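Local coordinates for protein interpain A (Prevotella intermedia, PDB 3BB7) that probably cleaves proteins as a cysteine peptidase of the C10 family, here as an inactive proenzyme fragment, at residues A268-V280 with N283-I296. The protein carries 1 engineered substitution. Sequence-based numbering, arbitrary orientation.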
ATOM      1  N   ALA A 268      -2.189   3.707  -1.881  1.00 12.33           N
ATOM      2  CA  ALA A 268      -1.377   2.541  -2.215  1.00 11.46           C
ATOM      3  C   ALA A 268      -0.824   1.969  -0.939  1.00 11.63           C
ATOM      4  O   ALA A 268      -0.660   2.669   0.059  1.00 11.78           O
ATOM      5  CB  ALA A 268      -0.230   2.898  -3.215  1.00 11.24           C
ATOM      6  N   PHE A 269      -0.556   0.673  -0.972  1.00 10.83           N
ATOM      7  CA  PHE A 269      -0.163  -0.037   0.210  1.00 10.95           C
ATOM      8  C   PHE A 269       0.466  -1.331  -0.249  1.00 10.70           C
ATOM      9  O   PHE A 269       0.516  -1.616  -1.462  1.00 11.45           O
ATOM     10  CB  PHE A 269      -1.363  -0.262   1.159  1.00 11.48           C
ATOM     11  CG  PHE A 269      -2.597  -0.869   0.506  1.00 11.20           C
ATOM     12  CD1 PHE A 269      -2.775  -2.263   0.421  1.00 12.04           C
ATOM     13  CD2 PHE A 269      -3.603  -0.045   0.018  1.00 14.22           C
ATOM     14  CE1 PHE A 269      -3.939  -2.807  -0.142  1.00 14.44           C
ATOM     15  CE2 PHE A 269      -4.778  -0.598  -0.541  1.00 15.53           C
ATOM     16  CZ  PHE A 269      -4.918  -1.961  -0.632  1.00 13.82           C
ATOM     17  N   VAL A 270       0.943  -2.111   0.714  1.00 10.70           N
ATOM     18  CA  VAL A 270       1.540  -3.406   0.410  1.00 11.12           C
ATOM     19  C   VAL A 270       0.673  -4.522   0.988  1.00 11.05           C
ATOM     20  O   VAL A 270       0.266  -4.448   2.169  1.00 12.34           O
ATOM     21  CB  VAL A 270       2.996  -3.539   0.939  1.00 10.64           C
ATOM     22  CG1 VAL A 270       3.602  -4.890   0.553  1.00 11.25           C
ATOM     23  CG2 VAL A 270       3.823  -2.372   0.422  1.00 13.07           C
ATOM     24  N   ILE A 271       0.393  -5.543   0.172  1.00 11.52           N
ATOM     25  CA  ILE A 271      -0.173  -6.797   0.719  1.00 11.20           C
ATOM     26  C   ILE A 271       0.996  -7.709   0.970  1.00 11.28           C
ATOM     27  O   ILE A 271       1.735  -8.086   0.036  1.00 11.52           O
ATOM     28  CB  ILE A 271      -1.177  -7.483  -0.238  1.00 12.54           C
ATOM     29  CG1 ILE A 271      -2.416  -6.575  -0.433  1.00 14.58           C
ATOM     30  CG2 ILE A 271      -1.539  -8.925   0.276  1.00 12.71           C
ATOM     31  CD1 ILE A 271      -3.324  -7.081  -1.542  1.00 16.73           C
ATOM     32  N   ASP A 272       1.158  -8.107   2.221  1.00 11.25           N
ATOM     33  CA  ASP A 272       2.316  -8.892   2.594  1.00 11.71           C
ATOM     34  C   ASP A 272       1.988 -10.169   3.342  1.00 11.68           C
ATOM     35  O   ASP A 272       2.839 -10.732   4.024  1.00 12.02           O
ATOM     36  CB  ASP A 272       3.348  -8.039   3.347  1.00 12.40           C
ATOM     37  CG  ASP A 272       2.894  -7.609   4.709  1.00 13.80           C
ATOM     38  OD1 ASP A 272       3.775  -7.183   5.493  1.00 16.40           O
ATOM     39  OD2 ASP A 272       1.674  -7.695   5.026  1.00 14.73           O
ATOM     40  N   GLY A 273       0.773 -10.670   3.147  1.00 10.76           N
ATOM     41  CA  GLY A 273       0.412 -11.981   3.734  1.00 10.82           C
ATOM     42  C   GLY A 273      -1.084 -12.186   3.584  1.00 10.93           C
ATOM     43  O   GLY A 273      -1.805 -11.312   3.065  1.00 10.97           O
ATOM     44  N   TYR A 274      -1.565 -13.306   4.109  1.00 10.86           N
ATOM     45  CA  TYR A 274      -2.998 -13.585   4.177  1.00 10.58           C
ATOM     46  C   TYR A 274      -3.225 -14.640   5.224  1.00  9.78           C
ATOM     47  O   TYR A 274      -2.303 -15.387   5.571  1.00 11.23           O
ATOM     48  CB  TYR A 274      -3.571 -14.044   2.836  1.00 10.63           C
ATOM     49  CG  TYR A 274      -2.980 -15.307   2.230  1.00 10.65           C
ATOM     50  CD1 TYR A 274      -1.962 -15.246   1.285  1.00 11.78           C
ATOM     51  CD2 TYR A 274      -3.452 -16.570   2.598  1.00  9.82           C
ATOM     52  CE1 TYR A 274      -1.439 -16.401   0.736  1.00 11.52           C
ATOM     53  CE2 TYR A 274      -2.931 -17.725   2.049  1.00 11.33           C
ATOM     54  CZ  TYR A 274      -1.941 -17.629   1.094  1.00 11.84           C
ATOM     55  OH  TYR A 274      -1.422 -18.767   0.538  1.00 11.64           O
ATOM     56  N   ASN A 275      -4.447 -14.672   5.746  1.00 10.56           N
ATOM     57  CA  ASN A 275      -4.782 -15.685   6.743  1.00 12.01           C
ATOM     58  C   ASN A 275      -5.680 -16.765   6.144  1.00 12.14           C
ATOM     59  O   ASN A 275      -6.039 -16.711   4.953  1.00 11.96           O
ATOM     60  CB  ASN A 275      -5.323 -15.066   8.061  1.00 12.40           C
ATOM     61  CG  ASN A 275      -6.706 -14.444   7.944  1.00 12.75           C
ATOM     62  OD1 ASN A 275      -7.419 -14.623   6.959  1.00 12.53           O
ATOM     63  ND2 ASN A 275      -7.092 -13.676   8.980  1.00 13.55           N
ATOM     64  N   LYS A 276      -6.025 -17.764   6.957  1.00 11.84           N
ATOM     65  CA  LYS A 276      -6.826 -18.877   6.472  1.00 12.45           C
ATOM     66  C   LYS A 276      -8.218 -18.484   6.000  1.00 11.28           C
ATOM     67  O   LYS A 276      -8.797 -19.156   5.158  1.00 11.59           O
ATOM     68  CB  LYS A 276      -6.928 -19.941   7.560  1.00 11.37           C
ATOM     69  CG  LYS A 276      -5.621 -20.573   7.839  1.00 13.72           C
ATOM     70  CD  LYS A 276      -5.828 -21.673   8.862  1.00 16.38           C
ATOM     71  CE  LYS A 276      -4.556 -22.440   9.118  1.00 18.72           C
ATOM     72  NZ  LYS A 276      -4.754 -23.354  10.314  1.00 21.68           N
ATOM     73  N   ALA A 277      -8.764 -17.399   6.559  1.00 11.21           N
ATOM     74  CA  ALA A 277     -10.058 -16.922   6.170  1.00 12.48           C
ATOM     75  C   ALA A 277     -10.007 -15.949   4.986  1.00 12.00           C
ATOM     76  O   ALA A 277     -11.036 -15.406   4.587  1.00 13.57           O
ATOM     77  CB  ALA A 277     -10.710 -16.274   7.365  1.00 13.31           C
ATOM     78  N   GLY A 278      -8.821 -15.763   4.400  1.00 11.91           N
ATOM     79  CA  GLY A 278      -8.685 -14.986   3.176  1.00 12.21           C
ATOM     80  C   GLY A 278      -8.491 -13.489   3.383  1.00 11.55           C
ATOM     81  O   GLY A 278      -8.356 -12.754   2.400  1.00 13.19           O
ATOM     82  N   LEU A 279      -8.499 -13.007   4.637  1.00 11.08           N
ATOM     83  CA  LEU A 279      -8.070 -11.597   4.868  1.00 11.58           C
ATOM     84  C   LEU A 279      -6.604 -11.412   4.490  1.00 10.75           C
ATOM     85  O   LEU A 279      -5.787 -12.332   4.640  1.00 11.23           O
ATOM     86  CB  LEU A 279      -8.272 -11.182   6.331  1.00 10.84           C
ATOM     87  CG  LEU A 279      -9.716 -10.868   6.726  1.00 12.96           C
ATOM     88  CD1 LEU A 279     -10.569 -12.111   6.732  1.00 14.85           C
ATOM     89  CD2 LEU A 279      -9.690 -10.181   8.088  1.00 14.48           C
ATOM     90  N   VAL A 280      -6.257 -10.231   3.987  1.00 10.67           N
ATOM     91  CA  VAL A 280      -4.869  -9.977   3.594  1.00 11.10           C
ATOM     92  C   VAL A 280      -4.165  -9.098   4.629  1.00 10.27           C
ATOM     93  O   VAL A 280      -4.781  -8.192   5.213  1.00 10.21           O
ATOM     94  CB  VAL A 280      -4.789  -9.368   2.181  1.00 11.66           C
ATOM     95  CG1 VAL A 280      -5.257 -10.389   1.155  1.00 13.66           C
ATOM     96  CG2 VAL A 280      -5.614  -8.063   2.079  1.00 10.47           C
ATOM     97  N   ASN A 283       0.118  -3.379   4.846  1.00 10.99           N
ATOM     98  CA  ASN A 283       0.984  -2.322   5.343  1.00 10.29           C
ATOM     99  C   ASN A 283       0.606  -1.056   4.601  1.00 10.10           C
ATOM    100  O   ASN A 283       0.889  -0.931   3.430  1.00 10.74           O
ATOM    101  CB  ASN A 283       2.446  -2.703   5.126  1.00 10.84           C
ATOM    102  CG  ASN A 283       3.405  -1.718   5.779  1.00 10.34           C
ATOM    103  OD1 ASN A 283       3.252  -0.508   5.623  1.00 11.63           O
ATOM    104  ND2 ASN A 283       4.369  -2.240   6.554  1.00 12.55           N
ATOM    105  N   TRP A 284      -0.086  -0.147   5.275  1.00 10.79           N
ATOM    106  CA  TRP A 284      -0.651   1.031   4.611  1.00 11.03           C
ATOM    107  C   TRP A 284       0.390   2.087   4.268  1.00 10.51           C
ATOM    108  O   TRP A 284       0.058   3.040   3.564  1.00 12.27           O
ATOM    109  CB  TRP A 284      -1.703   1.719   5.493  1.00 10.82           C
ATOM    110  CG  TRP A 284      -2.842   0.828   5.922  1.00  9.98           C
ATOM    111  CD1 TRP A 284      -3.019   0.265   7.161  1.00 10.05           C
ATOM    112  CD2 TRP A 284      -3.964   0.418   5.124  1.00  9.08           C
ATOM    113  NE1 TRP A 284      -4.192  -0.465   7.185  1.00 10.55           N
ATOM    114  CE2 TRP A 284      -4.775  -0.412   5.945  1.00 10.68           C
ATOM    115  CE3 TRP A 284      -4.341   0.629   3.778  1.00 10.42           C
ATOM    116  CZ2 TRP A 284      -5.944  -1.001   5.490  1.00 11.25           C
ATOM    117  CZ3 TRP A 284      -5.542   0.008   3.324  1.00 10.62           C
ATOM    118  CH2 TRP A 284      -6.309  -0.786   4.188  1.00 10.62           C
ATOM    119  N   GLY A 285       1.603   1.958   4.789  1.00 10.35           N
ATOM    120  CA  GLY A 285       2.664   2.939   4.530  1.00 11.41           C
ATOM    121  C   GLY A 285       2.366   4.262   5.225  1.00 10.85           C
ATOM    122  O   GLY A 285       2.690   5.319   4.713  1.00 11.11           O
ATOM    123  N   TRP A 286       1.764   4.191   6.416  1.00 10.32           N
ATOM    124  CA  TRP A 286       1.459   5.393   7.185  1.00 10.39           C
ATOM    125  C   TRP A 286       2.005   5.228   8.584  1.00 10.08           C
ATOM    126  O   TRP A 286       1.275   5.315   9.571  1.00 10.65           O
ATOM    127  CB  TRP A 286      -0.025   5.748   7.164  1.00 10.76           C
ATOM    128  CG  TRP A 286      -0.253   7.214   7.458  1.00 11.33           C
ATOM    129  CD1 TRP A 286      -0.630   7.764   8.655  1.00 13.08           C
ATOM    130  CD2 TRP A 286      -0.094   8.321   6.537  1.00 11.40           C
ATOM    131  NE1 TRP A 286      -0.722   9.119   8.536  1.00 13.84           N
ATOM    132  CE2 TRP A 286      -0.385   9.496   7.254  1.00 10.90           C
ATOM    133  CE3 TRP A 286       0.284   8.425   5.185  1.00 12.12           C
ATOM    134  CZ2 TRP A 286      -0.353  10.771   6.654  1.00 13.45           C
ATOM    135  CZ3 TRP A 286       0.313   9.697   4.578  1.00 12.36           C
ATOM    136  CH2 TRP A 286      -0.003  10.849   5.319  1.00 12.81           C
ATOM    137  N   ASN A 287       3.308   4.950   8.651  1.00 10.52           N
ATOM    138  CA  ASN A 287       4.051   4.846   9.916  1.00 10.14           C
ATOM    139  C   ASN A 287       3.541   3.738  10.814  1.00 10.74           C
ATOM    140  O   ASN A 287       3.670   3.824  12.059  1.00 13.04           O
ATOM    141  CB  ASN A 287       4.052   6.204  10.651  1.00 10.65           C
ATOM    142  CG  ASN A 287       4.373   7.325   9.704  1.00 11.76           C
ATOM    143  OD1 ASN A 287       5.474   7.369   9.163  1.00 12.48           O
ATOM    144  ND2 ASN A 287       3.378   8.151   9.392  1.00 13.79           N
ATOM    145  N   GLY A 288       2.950   2.719  10.187  1.00 11.10           N
ATOM    146  CA  GLY A 288       2.421   1.570  10.913  1.00 12.39           C
ATOM    147  C   GLY A 288       0.990   1.772  11.396  1.00 12.74           C
ATOM    148  O   GLY A 288       0.339   0.792  11.819  1.00 14.25           O
ATOM    149  N   ASP A 289       0.456   2.986  11.286  1.00 12.29           N
ATOM    150  CA  ASP A 289      -0.893   3.229  11.796  1.00 13.59           C
ATOM    151  C   ASP A 289      -1.868   2.247  11.139  1.00 13.44           C
ATOM    152  O   ASP A 289      -1.989   2.195   9.921  1.00 14.07           O
ATOM    153  CB  ASP A 289      -1.362   4.627  11.449  1.00 12.00           C
ATOM    154  CG  ASP A 289      -0.625   5.721  12.214  1.00 16.20           C
ATOM    155  OD1 ASP A 289      -0.924   6.922  11.934  1.00 17.94           O
ATOM    156  OD2 ASP A 289       0.211   5.406  13.101  1.00 17.22           O
ATOM    157  N   VAL A 290      -2.594   1.543  11.986  1.00 13.38           N
ATOM    158  CA  VAL A 290      -3.654   0.594  11.622  1.00 13.06           C
ATOM    159  C   VAL A 290      -3.287  -0.529  10.648  1.00 12.93           C
ATOM    160  O   VAL A 290      -4.172  -1.143  10.062  1.00 12.55           O
ATOM    161  CB  VAL A 290      -5.028   1.296  11.310  1.00 13.23           C
ATOM    162  CG1 VAL A 290      -5.513   2.098  12.527  1.00 12.62           C
ATOM    163  CG2 VAL A 290      -4.982   2.187  10.060  1.00 12.60           C
ATOM    164  N   ASP A 291      -1.995  -0.849  10.552  1.00 11.74           N
ATOM    165  CA  ASP A 291      -1.597  -2.040   9.795  1.00 11.49           C
ATOM    166  C   ASP A 291      -2.277  -3.251  10.447  1.00 11.06           C
ATOM    167  O   ASP A 291      -2.481  -3.285  11.672  1.00 11.87           O
ATOM    168  CB  ASP A 291      -0.070  -2.243   9.768  1.00 12.87           C
ATOM    169  CG  ASP A 291       0.660  -1.203   8.955  1.00 12.04           C
ATOM    170  OD1 ASP A 291      -0.001  -0.399   8.261  1.00 12.89           O
ATOM    171  OD2 ASP A 291       1.931  -1.226   8.986  1.00 13.01           O
ATOM    172  N   GLY A 292      -2.669  -4.225   9.633  1.00 11.04           N
ATOM    173  CA  GLY A 292      -3.401  -5.398  10.137  1.00 11.06           C
ATOM    174  C   GLY A 292      -3.929  -6.231   8.999  1.00  9.77           C
ATOM    175  O   GLY A 292      -3.449  -6.104   7.865  1.00 11.21           O
ATOM    176  N   TYR A 293      -4.921  -7.079   9.284  1.00  9.64           N
ATOM    177  CA  TYR A 293      -5.525  -7.949   8.265  1.00 10.04           C
ATOM    178  C   TYR A 293      -6.887  -7.416   7.888  1.00  9.85           C
ATOM    179  O   TYR A 293      -7.718  -7.105   8.750  1.00 10.09           O
ATOM    180  CB  TYR A 293      -5.644  -9.357   8.813  1.00 10.29           C
ATOM    181  CG  TYR A 293      -4.343 -10.146   8.798  1.00 10.53           C
ATOM    182  CD1 TYR A 293      -4.136 -11.162   7.866  1.00 10.24           C
ATOM    183  CD2 TYR A 293      -3.319  -9.849   9.680  1.00 11.54           C
ATOM    184  CE1 TYR A 293      -2.952 -11.908   7.877  1.00 11.80           C
ATOM    185  CE2 TYR A 293      -2.126 -10.591   9.699  1.00 13.89           C
ATOM    186  CZ  TYR A 293      -1.944 -11.593   8.768  1.00 11.87           C
ATOM    187  OH  TYR A 293      -0.776 -12.331   8.809  1.00 14.28           O
ATOM    188  N   TYR A 294      -7.122  -7.322   6.589  1.00  9.77           N
ATOM    189  CA  TYR A 294      -8.321  -6.678   6.053  1.00 10.45           C
ATOM    190  C   TYR A 294      -8.923  -7.454   4.903  1.00 10.87           C
ATOM    191  O   TYR A 294      -8.207  -8.083   4.133  1.00 11.33           O
ATOM    192  CB  TYR A 294      -7.944  -5.260   5.571  1.00 10.32           C
ATOM    193  CG  TYR A 294      -7.569  -4.362   6.744  1.00 10.15           C
ATOM    194  CD1 TYR A 294      -8.560  -3.662   7.437  1.00 10.10           C
ATOM    195  CD2 TYR A 294      -6.243  -4.229   7.178  1.00  9.72           C
ATOM    196  CE1 TYR A 294      -8.264  -2.883   8.543  1.00 10.70           C
ATOM    197  CE2 TYR A 294      -5.924  -3.406   8.302  1.00  9.87           C
ATOM    198  CZ  TYR A 294      -6.959  -2.727   8.955  1.00 10.76           C
ATOM    199  OH  TYR A 294      -6.720  -1.953  10.072  1.00 11.93           O
ATOM    200  N   LYS A 295     -10.230  -7.389   4.761  1.00 10.71           N
ATOM    201  CA  LYS A 295     -10.876  -8.013   3.602  1.00 12.01           C
ATOM    202  C   LYS A 295     -10.699  -7.201   2.329  1.00 11.90           C
ATOM    203  O   LYS A 295     -10.948  -5.988   2.289  1.00 11.83           O
ATOM    204  CB  LYS A 295     -12.367  -8.197   3.892  1.00 12.42           C
ATOM    205  CG  LYS A 295     -12.627  -9.350   4.873  1.00 15.36           C
ATOM    206  CD  LYS A 295     -14.073  -9.729   4.922  1.00 16.31           C
ATOM    207  CE  LYS A 295     -14.249 -11.090   5.583  1.00 15.23           C
ATOM    208  NZ  LYS A 295     -14.150 -12.231   4.627  1.00 15.28           N
ATOM    209  N   ILE A 296     -10.288  -7.885   1.273  1.00 11.87           N
ATOM    210  CA  ILE A 296     -10.351  -7.315  -0.074  1.00 11.57           C
ATOM    211  C   ILE A 296     -11.169  -8.198  -1.038  1.00 11.22           C
ATOM    212  O   ILE A 296     -11.578  -7.727  -2.107  1.00 10.77           O
ATOM    213  CB  ILE A 296      -8.983  -6.988  -0.714  1.00 12.21           C
ATOM    214  CG1 ILE A 296      -8.189  -8.271  -0.955  1.00 12.05           C
ATOM    215  CG2 ILE A 296      -8.226  -5.930   0.142  1.00 11.98           C
ATOM    216  CD1 ILE A 296      -6.998  -8.101  -1.918  1.00 13.08           C
TER
HETATM  217  O   HOH W   1       3.665  -5.186   7.258  1.00 14.21           O
HETATM  218  O   HOH W   2      -1.359 -14.959   8.203  1.00 12.31           O
HETATM  219  O   HOH W   3     -11.869 -12.944   3.234  1.00 11.27           O
HETATM  220  O   HOH W   4     -13.350 -14.759   5.894  1.00 17.67           O
HETATM  221  O   HOH W   5     -10.199 -10.831   1.765  1.00  9.53           O
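Val280 O accepts a hydrogen bond from Tyr294 N at 2.9 Å and a CA-H...O contact from Tyr293, with Tyr293 CA 3.2 Å from Val280 O. Val280 N returns a bond to Tyr294 O, completing an antiparallel hydrogen-bonded pair. Val270 and Asn283 form a second such pair. Asn283 OD1 accepts from Gly285 N in an Asx turn, and Asn283 ND2 donates to Thr92 O.

The ring of Phe269 receives the edge of Trp284 in a T-shaped stack. Trp284 CZ3 lies over its face, 3.8 Å from Phe269 CD2, with the planes at 61°. Val290 O takes Tyr294 OH in its carbonyl plane and Trp284 NE1 from above it, which helps hold the indole. At the hairpin turn, Tyr293 sets its ring edge against Tyr274 C and Leu279 O. Two waters join Lys295 NZ to Ala277 O. Ile271 and Ile296 meet tip to tip, CD1 to CD1 at 3.8 Å.

The two pairings join strands 267-274, 280-283 and 292-294 of the papain-like C10 domain, beside the predicted catalytic His267. Helix 234-246 covers Ile271, Val280 and Ile296. Helix 116-128 packs on Val270 and brings Ala116, the engineered replacement of the predicted nucleophile, to Ala268. Helix 49-68 touches Trp284 and Tyr294.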